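Local coordinates for protein 2-dehydropantoate 2-reductase (Bacillus subtilis, PDB 3EGO) that probably catalyses the NADPH-dependent reduction of ketopantoate to pantoic acid, a step in the biosynthesis of pantothenate, at residues Asp173-Leu178 against Arg221-Glu226; Asn199-Leu202 against Ala207-Ala210; Leu214-Ala219 against Glu229-Arg234. All coordinates share one frame; numbering follows the deposited sequence.

In the fold
Read from the N terminus, all three contacts come after the beta-rich, nucleotide-binding part of the chain and lie in the helical C-terminal region, and each uses helix 206-223. Interaction 1 opens first, at the start of helix 174-195, and closes a largely helical loop of 42 residues at the end of helix 206-223. Within that loop interaction 2 closes the short reversal from helix 201-204 into the long helix. Interaction 3 starts after interaction 2 has closed and crosses interaction 1, carrying the chain on to helix 228-241. Leu225 CD1 lies 4.1 Å from Ala231 CB, joining interactions 1 and 3, and Leu209 O lies 4.0 Å from Trp232 CH2, joining interactions 2 and 3.

Interaction 1 (Asp173-Leu178 against Arg221-Glu226); sequences DWYRLL and RILKLE
Tyr175 OH donates a hydrogen bond of 2.5 Å to the backbone oxygen Leu223 O, joining the first turn of helix 174-195 to the C-terminal end of helix 206-223. The acceptor belongs to a Schellman motif: Lys224, with a phi of 56°, is its C-prime residue, and Lys224 N bonds weakly to Arg221 O. Tyr175 holds CG anti to the backbone N, which sends the phenol across to the other helix. Leu223 O lies at the ring's edge, near its plane, whereas the hydroxyl meets the carbonyl tilted 26° out of the carbonyl plane, at a C=O...donor angle of 115°. Little else touches across the two segments: Leu223 CB lies 3.8 Å from the same hydroxyl, Tyr175 OH, and the leucine also packs on Leu182 and on Leu268 of helix 261-274. A phenylalanine in place of Tyr175 would probably leave Leu223 O without its hydroxyl mate and the two helix ends without the bond between them. The side chain of Leu223 is about 9 Å from that of Lys181, the probable proton donor. Asp173 is the N-cap of the tyrosine's helix, its OD1 accepting from Tyr175 N at 3.1 Å from above the carboxylate plane.

Interaction 2 (Asn199-Leu202 against Ala207-Ala210); sequences NGEL and AYLA
Leu202 and Tyr208 make the apolar part of this contact, with Leu202 CD2 4.2 Å from Tyr208 CB. Their backbones come close as well: the CA atoms of Leu202 and Tyr208 are 5.2 Å apart, the nearest such pair of the two segments. In all 188 Å² is buried. Leu202 also reaches Thr192 of helix 174-195, and Tyr208 touches Leu195 there, so the apolar layer continues onto a third helix.

Flat groups meet differently. The Glu201 chain, bent at chi2, runs side by side with Tyr208 and points the same way, its carboxylate plane 23° from that of the ring; Glu201 OE2 approaches Tyr208 CE2 to 4.1 Å. Glu201 O lies at the ring's edge, near its plane, 3.8 Å from Tyr208 CD2, and accepts a hydrogen bond from Thr205 OG1.

Polar backbone atoms meet without bonding across the segments. Leu202 O is 3.2 Å from Leu209 N, but the angle is too poor for a hydrogen bond; the same oxygen rests 3.3 Å from Leu209 CB. Within 199-202, Leu202 N bonds to Asn199 O at 3.1 Å, and Asn199 ND2 bonds to Thr242 OG1.

Tyr208 also packs on Gly287 of the second subunit, as Ala207 does on Glu283 of that subunit, so the corner adjoins the dimer interface. This is a compact reversal from the short helix 201-204 into a long one, within the C-terminal helical domain of the ketopantoate reductase family, and it starts at Asn199, which probably binds the substrate.

Interaction 3 (Leu214-Ala219 against Glu229-Arg234); sequences LVFQEA and EKAWER
Phe216 and Trp232 cross obliquely where two consecutive helices, 206-223 and 228-241, pack together in the helical C-terminal domain. Their CA atoms, 7.2 Å apart, are the nearest pair of the two segments. The phenyl ring and the six-membered ring of the indole have centroids 5.2 Å apart and planes at 50°.

The tryptophan covers one face of the phenyl ring with two parts of its side chain. Trp232 CB makes a CH-pi contact, 3.9 Å from the centroid of the Phe216 ring and 23° off its normal, displaced toward the rim. Over the same face, nearer the root of the phenylalanine, Trp232 CE3 comes to 3.6 Å from Phe216 CG. The neighbouring corner of the indole, Trp232 CZ3, then reaches Phe216 CB at 3.8 Å. Both residues hold CG anti to the backbone N (chi1 174° in Phe216), and for the phenylalanine this carries the ring over to the facing helix.

Ala231 meets the ring from another direction: its CB lies in the ring plane at the edge, 3.9 Å from Phe216 CZ. Face and edge are therefore met by successive residues of one helix, which together bury most of the 173 Å² of this contact with Phe216.

Further contacts place the pair in the fold. Phe216 also touches Ile183 of helix 174-195, and Trp232 reaches back to Met212 and Lys213, one turn earlier on the helix that carries Phe216. Arg234 NH2 bonds to Gly180 O, tying helix 228-241 to helix 174-195. The ring tip ends against the facing backbone, with Phe216 CZ 3.3 Å from Trp232 N.

Interaction 1 (Asp173-Leu178 against Arg221-Glu226)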
loop_
_atom_site.group_PDB
_atom_site.type_symbol
_atom_site.label_atom_id
_atom_site.label_comp_id
_atom_site.label_asym_id
_atom_site.label_seq_id
_atom_site.Cartn_x
_atom_site.Cartn_y
_atom_site.Cartn_z
ATOM N N ASP A 173 24.736 26.718 0.679
ATOM C CA ASP A 173 23.610 26.430 1.591
ATOM C C ASP A 173 23.260 24.931 1.657
ATOM O O ASP A 173 22.577 24.407 0.771
ATOM C CB ASP A 173 22.389 27.191 1.133
ATOM C CG ASP A 173 21.191 26.984 2.068
ATOM O OD1 ASP A 173 21.357 26.458 3.201
ATOM O OD2 ASP A 173 20.087 27.374 1.655
ATOM N N TRP A 174 23.714 24.284 2.710
ATOM C CA TRP A 174 23.540 22.840 2.888
ATOM C C TRP A 174 22.039 22.528 2.943
ATOM O O TRP A 174 21.571 21.527 2.382
ATOM C CB TRP A 174 24.293 22.340 4.148
ATOM C CG TRP A 174 23.627 22.618 5.472
ATOM C CD1 TRP A 174 23.964 23.587 6.373
ATOM C CD2 TRP A 174 22.525 21.891 6.061
ATOM N NE1 TRP A 174 23.130 23.526 7.473
ATOM C CE2 TRP A 174 22.233 22.504 7.300
ATOM C CE3 TRP A 174 21.746 20.803 5.644
ATOM C CZ2 TRP A 174 21.199 22.049 8.144
ATOM C CZ3 TRP A 174 20.725 20.360 6.466
ATOM C CH2 TRP A 174 20.466 20.982 7.714
ATOM N N TYR A 175 21.262 23.421 3.558
ATOM C CA TYR A 175 19.863 23.081 3.793
ATOM C C TYR A 175 19.070 23.143 2.510
ATOM O O TYR A 175 18.263 22.256 2.207
ATOM C CB TYR A 175 19.253 23.963 4.889
ATOM C CG TYR A 175 17.812 23.598 5.182
ATOM C CD1 TYR A 175 17.496 22.595 6.095
ATOM C CD2 TYR A 175 16.772 24.247 4.534
ATOM C CE1 TYR A 175 16.163 22.259 6.354
ATOM C CE2 TYR A 175 15.440 23.922 4.796
ATOM C CZ TYR A 175 15.154 22.937 5.700
ATOM O OH TYR A 175 13.833 22.625 5.944
ATOM N N ARG A 176 19.326 24.162 1.701
ATOM C CA ARG A 176 18.712 24.233 0.397
ATOM C C ARG A 176 19.120 23.064 -0.509
ATOM O O ARG A 176 18.296 22.499 -1.282
ATOM C CB ARG A 176 19.114 25.551 -0.280
ATOM C CG ARG A 176 18.463 25.716 -1.632
ATOM C CD ARG A 176 18.769 27.092 -2.231
ATOM N NE ARG A 176 18.365 28.172 -1.330
ATOM C CZ ARG A 176 18.661 29.455 -1.514
ATOM N NH1 ARG A 176 19.379 29.830 -2.569
ATOM N NH2 ARG A 176 18.247 30.363 -0.635
ATOM N N LEU A 177 20.405 22.727 -0.452
ATOM C CA LEU A 177 20.924 21.626 -1.285
ATOM C C LEU A 177 20.133 20.309 -1.032
ATOM O O LEU A 177 19.573 19.686 -1.959
ATOM C CB LEU A 177 22.428 21.437 -0.988
ATOM C CG LEU A 177 23.071 20.354 -1.878
ATOM C CD1 LEU A 177 22.786 20.565 -3.365
ATOM C CD2 LEU A 177 24.552 20.301 -1.601
ATOM N N LEU A 178 20.110 19.909 0.215
ATOM C CA LEU A 178 19.502 18.624 0.649
ATOM C C LEU A 178 17.991 18.572 0.517
ATOM O O LEU A 178 17.413 17.562 0.080
ATOM C CB LEU A 178 19.913 18.275 2.090
ATOM C CG LEU A 178 21.397 18.113 2.477
ATOM C CD1 LEU A 178 21.639 17.110 3.583
ATOM C CD2 LEU A 178 22.267 17.787 1.323
ATOM N N ARG A 221 5.604 22.618 3.133
ATOM C CA ARG A 221 5.462 23.388 4.372
ATOM C C ARG A 221 6.386 22.952 5.510
ATOM O O ARG A 221 6.972 23.803 6.202
ATOM C CB ARG A 221 4.012 23.410 4.854
ATOM C CG ARG A 221 3.808 24.178 6.160
ATOM C CD ARG A 221 4.317 25.658 6.068
ATOM N NE ARG A 221 4.247 26.326 7.373
ATOM C CZ ARG A 221 5.189 26.232 8.307
ATOM N NH1 ARG A 221 6.297 25.530 8.070
ATOM N NH2 ARG A 221 5.036 26.843 9.477
ATOM N N ILE A 222 6.529 21.645 5.731
ATOM C CA ILE A 222 7.383 21.144 6.801
ATOM C C ILE A 222 8.836 21.611 6.588
ATOM O O ILE A 222 9.546 21.989 7.540
ATOM C CB ILE A 222 7.360 19.571 6.845
ATOM C CG1 ILE A 222 6.001 19.055 7.354
ATOM C CG2 ILE A 222 8.453 19.032 7.706
ATOM C CD1 ILE A 222 5.663 17.607 6.862
ATOM N N LEU A 223 9.272 21.590 5.332
ATOM C CA LEU A 223 10.658 21.971 5.002
ATOM C C LEU A 223 10.846 23.487 4.874
ATOM O O LEU A 223 12.005 23.975 4.793
ATOM C CB LEU A 223 11.092 21.313 3.682
ATOM C CG LEU A 223 11.155 19.790 3.701
ATOM C CD1 LEU A 223 11.229 19.262 2.275
ATOM C CD2 LEU A 223 12.302 19.232 4.580
ATOM N N LYS A 224 9.727 24.214 4.793
ATOM C CA LYS A 224 9.749 25.661 4.586
ATOM C C LYS A 224 10.529 26.035 3.320
ATOM O O LYS A 224 11.449 26.859 3.355
ATOM C CB LYS A 224 10.373 26.329 5.813
ATOM C CG LYS A 224 9.540 26.199 7.071
ATOM C CD LYS A 224 10.359 26.495 8.308
ATOM C CE LYS A 224 9.473 26.629 9.523
ATOM N NZ LYS A 224 10.285 26.833 10.762
ATOM N N LEU A 225 10.166 25.419 2.205
ATOM C CA LEU A 225 10.866 25.641 0.952
ATOM C C LEU A 225 10.653 27.051 0.438
ATOM O O LEU A 225 9.513 27.517 0.346
ATOM C CB LEU A 225 10.380 24.650 -0.098
ATOM C CG LEU A 225 10.702 23.195 0.238
ATOM C CD1 LEU A 225 10.384 22.334 -0.957
ATOM C CD2 LEU A 225 12.163 23.060 0.653
ATOM N N GLU A 226 11.752 27.706 0.070
ATOM C CA GLU A 226 11.709 29.056 -0.475
ATOM C C GLU A 226 10.654 29.176 -1.574
ATOM O O GLU A 226 9.570 29.708 -1.345
ATOM C CB GLU A 226 13.097 29.470 -0.997
#

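Interaction 2 (Asn199-Leu202 against Ala207-Ala210)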
loop_
_atom_site.group_PDB
_atom_site.type_symbol
_atom_site.label_atom_id
_atom_site.label_comp_id
_atom_site.label_asym_id
_atom_site.label_seq_id
_atom_site.Cartn_x
_atom_site.Cartn_y
_atom_site.Cartn_z
ATOM N N ASN A 199 7.240 5.821 -12.540
ATOM C CA ASN A 199 7.155 7.227 -12.183
ATOM C C ASN A 199 6.210 8.024 -13.067
ATOM O O ASN A 199 5.539 8.934 -12.591
ATOM C CB ASN A 199 8.533 7.891 -12.253
ATOM C CG ASN A 199 9.478 7.427 -11.159
ATOM O OD1 ASN A 199 9.194 6.491 -10.416
ATOM N ND2 ASN A 199 10.623 8.092 -11.061
ATOM N N GLY A 200 6.196 7.723 -14.367
ATOM C CA GLY A 200 5.395 8.508 -15.289
ATOM C C GLY A 200 3.913 8.362 -15.000
ATOM O O GLY A 200 3.127 9.260 -15.288
ATOM N N GLU A 201 3.530 7.224 -14.429
ATOM C CA GLU A 201 2.130 6.994 -14.108
ATOM C C GLU A 201 1.586 7.991 -13.081
ATOM O O GLU A 201 0.391 8.227 -13.028
ATOM C CB GLU A 201 1.875 5.545 -13.668
ATOM C CG GLU A 201 1.492 4.587 -14.782
ATOM C CD GLU A 201 0.451 3.558 -14.319
ATOM O OE1 GLU A 201 0.700 2.339 -14.465
ATOM O OE2 GLU A 201 -0.610 3.969 -13.784
ATOM N N LEU A 202 2.465 8.593 -12.288
ATOM C CA LEU A 202 2.058 9.670 -11.359
ATOM C C LEU A 202 1.562 10.935 -12.063
ATOM O O LEU A 202 0.756 11.689 -11.512
ATOM C CB LEU A 202 3.206 10.056 -10.430
ATOM C CG LEU A 202 3.684 8.941 -9.490
ATOM C CD1 LEU A 202 4.590 9.512 -8.431
ATOM C CD2 LEU A 202 2.465 8.228 -8.855
ATOM N N ALA A 207 -5.906 11.411 -10.596
ATOM C CA ALA A 207 -5.958 11.259 -9.115
ATOM C C ALA A 207 -4.594 11.059 -8.471
ATOM O O ALA A 207 -4.345 11.556 -7.369
ATOM C CB ALA A 207 -6.932 10.123 -8.669
ATOM N N TYR A 208 -3.700 10.379 -9.171
ATOM C CA TYR A 208 -2.367 10.122 -8.619
ATOM C C TYR A 208 -1.583 11.414 -8.551
ATOM O O TYR A 208 -0.875 11.658 -7.594
ATOM C CB TYR A 208 -1.599 9.104 -9.453
ATOM C CG TYR A 208 -2.199 7.712 -9.461
ATOM C CD1 TYR A 208 -3.249 7.376 -8.598
ATOM C CD2 TYR A 208 -1.709 6.734 -10.303
ATOM C CE1 TYR A 208 -3.822 6.093 -8.603
ATOM C CE2 TYR A 208 -2.258 5.435 -10.309
ATOM C CZ TYR A 208 -3.316 5.128 -9.453
ATOM O OH TYR A 208 -3.867 3.860 -9.450
ATOM N N LEU A 209 -1.735 12.257 -9.573
ATOM C CA LEU A 209 -1.077 13.565 -9.601
ATOM C C LEU A 209 -1.598 14.445 -8.464
ATOM O O LEU A 209 -0.833 15.127 -7.759
ATOM C CB LEU A 209 -1.325 14.225 -10.980
ATOM C CG LEU A 209 -0.790 15.628 -11.310
ATOM C CD1 LEU A 209 0.711 15.661 -11.530
ATOM C CD2 LEU A 209 -1.504 16.102 -12.561
ATOM N N ALA A 210 -2.920 14.447 -8.301
ATOM C CA ALA A 210 -3.580 15.164 -7.212
ATOM C C ALA A 210 -3.145 14.640 -5.838
ATOM O O ALA A 210 -2.902 15.420 -4.901
ATOM C CB ALA A 210 -5.142 15.077 -7.365
#

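Interaction 3 (Leu214-Ala219 against Glu229-Arg234)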
loop_
_atom_site.group_PDB
_atom_site.type_symbol
_atom_site.label_atom_id
_atom_site.label_comp_id
_atom_site.label_asym_id
_atom_site.label_seq_id
_atom_site.Cartn_x
_atom_site.Cartn_y
_atom_site.Cartn_z
ATOM N N LEU A 214 -0.954 16.746 -2.895
ATOM C CA LEU A 214 -1.288 16.780 -1.473
ATOM C C LEU A 214 -0.088 16.418 -0.614
ATOM O O LEU A 214 0.150 17.011 0.445
ATOM C CB LEU A 214 -2.462 15.825 -1.176
ATOM C CG LEU A 214 -3.853 16.225 -1.672
ATOM C CD1 LEU A 214 -4.854 15.126 -1.349
ATOM C CD2 LEU A 214 -4.254 17.564 -1.037
ATOM N N VAL A 215 0.663 15.404 -1.054
ATOM C CA VAL A 215 1.910 15.066 -0.375
ATOM C C VAL A 215 2.915 16.235 -0.509
ATOM O O VAL A 215 3.535 16.646 0.457
ATOM C CB VAL A 215 2.524 13.764 -0.940
ATOM C CG1 VAL A 215 3.890 13.511 -0.348
ATOM C CG2 VAL A 215 1.587 12.571 -0.601
ATOM N N PHE A 216 3.045 16.775 -1.713
ATOM C CA PHE A 216 3.988 17.910 -1.897
ATOM C C PHE A 216 3.685 19.070 -0.903
ATOM O O PHE A 216 4.567 19.620 -0.220
ATOM C CB PHE A 216 3.889 18.410 -3.337
ATOM C CG PHE A 216 4.699 19.648 -3.581
ATOM C CD1 PHE A 216 6.046 19.543 -3.902
ATOM C CD2 PHE A 216 4.128 20.912 -3.455
ATOM C CE1 PHE A 216 6.817 20.693 -4.111
ATOM C CE2 PHE A 216 4.897 22.064 -3.671
ATOM C CZ PHE A 216 6.234 21.938 -3.992
ATOM N N GLN A 217 2.407 19.428 -0.814
ATOM C CA GLN A 217 2.000 20.550 0.029
ATOM C C GLN A 217 2.398 20.357 1.468
ATOM O O GLN A 217 2.869 21.300 2.093
ATOM C CB GLN A 217 0.502 20.835 -0.112
ATOM C CG GLN A 217 0.124 21.252 -1.548
ATOM C CD GLN A 217 -1.365 21.492 -1.743
ATOM O OE1 GLN A 217 -1.760 22.306 -2.587
ATOM N NE2 GLN A 217 -2.204 20.797 -0.953
ATOM N N GLU A 218 2.223 19.145 2.010
ATOM C CA GLU A 218 2.675 18.875 3.372
ATOM C C GLU A 218 4.184 18.998 3.502
ATOM O O GLU A 218 4.705 19.643 4.415
ATOM C CB GLU A 218 2.276 17.454 3.819
ATOM C CG GLU A 218 0.814 17.151 3.685
ATOM C CD GLU A 218 0.424 15.755 4.178
ATOM O OE1 GLU A 218 1.294 14.855 4.289
ATOM O OE2 GLU A 218 -0.770 15.572 4.453
ATOM N N ALA A 219 4.898 18.300 2.629
ATOM C CA ALA A 219 6.353 18.257 2.716
ATOM C C ALA A 219 6.922 19.641 2.532
ATOM O O ALA A 219 7.809 20.054 3.268
ATOM C CB ALA A 219 6.920 17.319 1.631
ATOM N N GLU A 229 6.174 27.139 -5.898
ATOM C CA GLU A 229 5.651 26.883 -7.241
ATOM C C GLU A 229 6.732 26.230 -8.112
ATOM O O GLU A 229 6.452 25.333 -8.930
ATOM C CB GLU A 229 5.098 28.167 -7.882
ATOM C CG GLU A 229 3.808 28.688 -7.203
ATOM C CD GLU A 229 3.290 30.017 -7.781
ATOM O OE1 GLU A 229 4.021 31.036 -7.727
ATOM O OE2 GLU A 229 2.133 30.042 -8.265
ATOM N N LYS A 230 7.969 26.678 -7.907
ATOM C CA LYS A 230 9.113 26.192 -8.663
ATOM C C LYS A 230 9.449 24.765 -8.251
ATOM O O LYS A 230 9.718 23.918 -9.102
ATOM C CB LYS A 230 10.310 27.112 -8.442
ATOM C CG LYS A 230 11.647 26.572 -8.928
ATOM C CD LYS A 230 12.807 27.414 -8.389
ATOM C CE LYS A 230 14.124 27.095 -9.088
ATOM N NZ LYS A 230 14.368 25.624 -9.181
ATOM N N ALA A 231 9.406 24.494 -6.945
ATOM C CA ALA A 231 9.662 23.140 -6.463
ATOM C C ALA A 231 8.622 22.144 -6.985
ATOM O O ALA A 231 8.990 21.044 -7.407
ATOM C CB ALA A 231 9.780 23.096 -4.969
ATOM N N TRP A 232 7.348 22.534 -7.012
ATOM C CA TRP A 232 6.304 21.665 -7.578
ATOM C C TRP A 232 6.543 21.358 -9.053
ATOM O O TRP A 232 6.314 20.229 -9.513
ATOM C CB TRP A 232 4.898 22.271 -7.374
ATOM C CG TRP A 232 3.740 21.468 -7.972
ATOM C CD1 TRP A 232 2.749 21.947 -8.796
ATOM C CD2 TRP A 232 3.449 20.073 -7.779
ATOM N NE1 TRP A 232 1.870 20.940 -9.125
ATOM C CE2 TRP A 232 2.278 19.781 -8.514
ATOM C CE3 TRP A 232 4.060 19.045 -7.053
ATOM C CZ2 TRP A 232 1.717 18.511 -8.546
ATOM C CZ3 TRP A 232 3.501 17.791 -7.085
ATOM C CH2 TRP A 232 2.348 17.528 -7.832
ATOM N N GLU A 233 6.992 22.358 -9.813
ATOM C CA GLU A 233 7.227 22.139 -11.243
ATOM C C GLU A 233 8.313 21.100 -11.443
ATOM O O GLU A 233 8.178 20.194 -12.264
ATOM C CB GLU A 233 7.593 23.452 -11.957
ATOM C CG GLU A 233 6.385 24.334 -12.229
ATOM C CD GLU A 233 6.665 25.821 -12.023
ATOM O OE1 GLU A 233 7.824 26.265 -12.250
ATOM O OE2 GLU A 233 5.712 26.544 -11.633
ATOM N N ARG A 234 9.352 21.239 -10.638
ATOM C CA ARG A 234 10.536 20.377 -10.601
ATOM C C ARG A 234 10.178 18.925 -10.321
ATOM O O ARG A 234 10.550 18.018 -11.076
ATOM C CB ARG A 234 11.477 20.906 -9.519
ATOM C CG ARG A 234 12.796 20.184 -9.363
ATOM C CD ARG A 234 13.680 20.907 -8.333
ATOM N NE ARG A 234 14.479 19.996 -7.504
ATOM C CZ ARG A 234 15.094 18.893 -7.947
ATOM N NH1 ARG A 234 15.024 18.544 -9.230
ATOM N NH2 ARG A 234 15.799 18.134 -7.106
#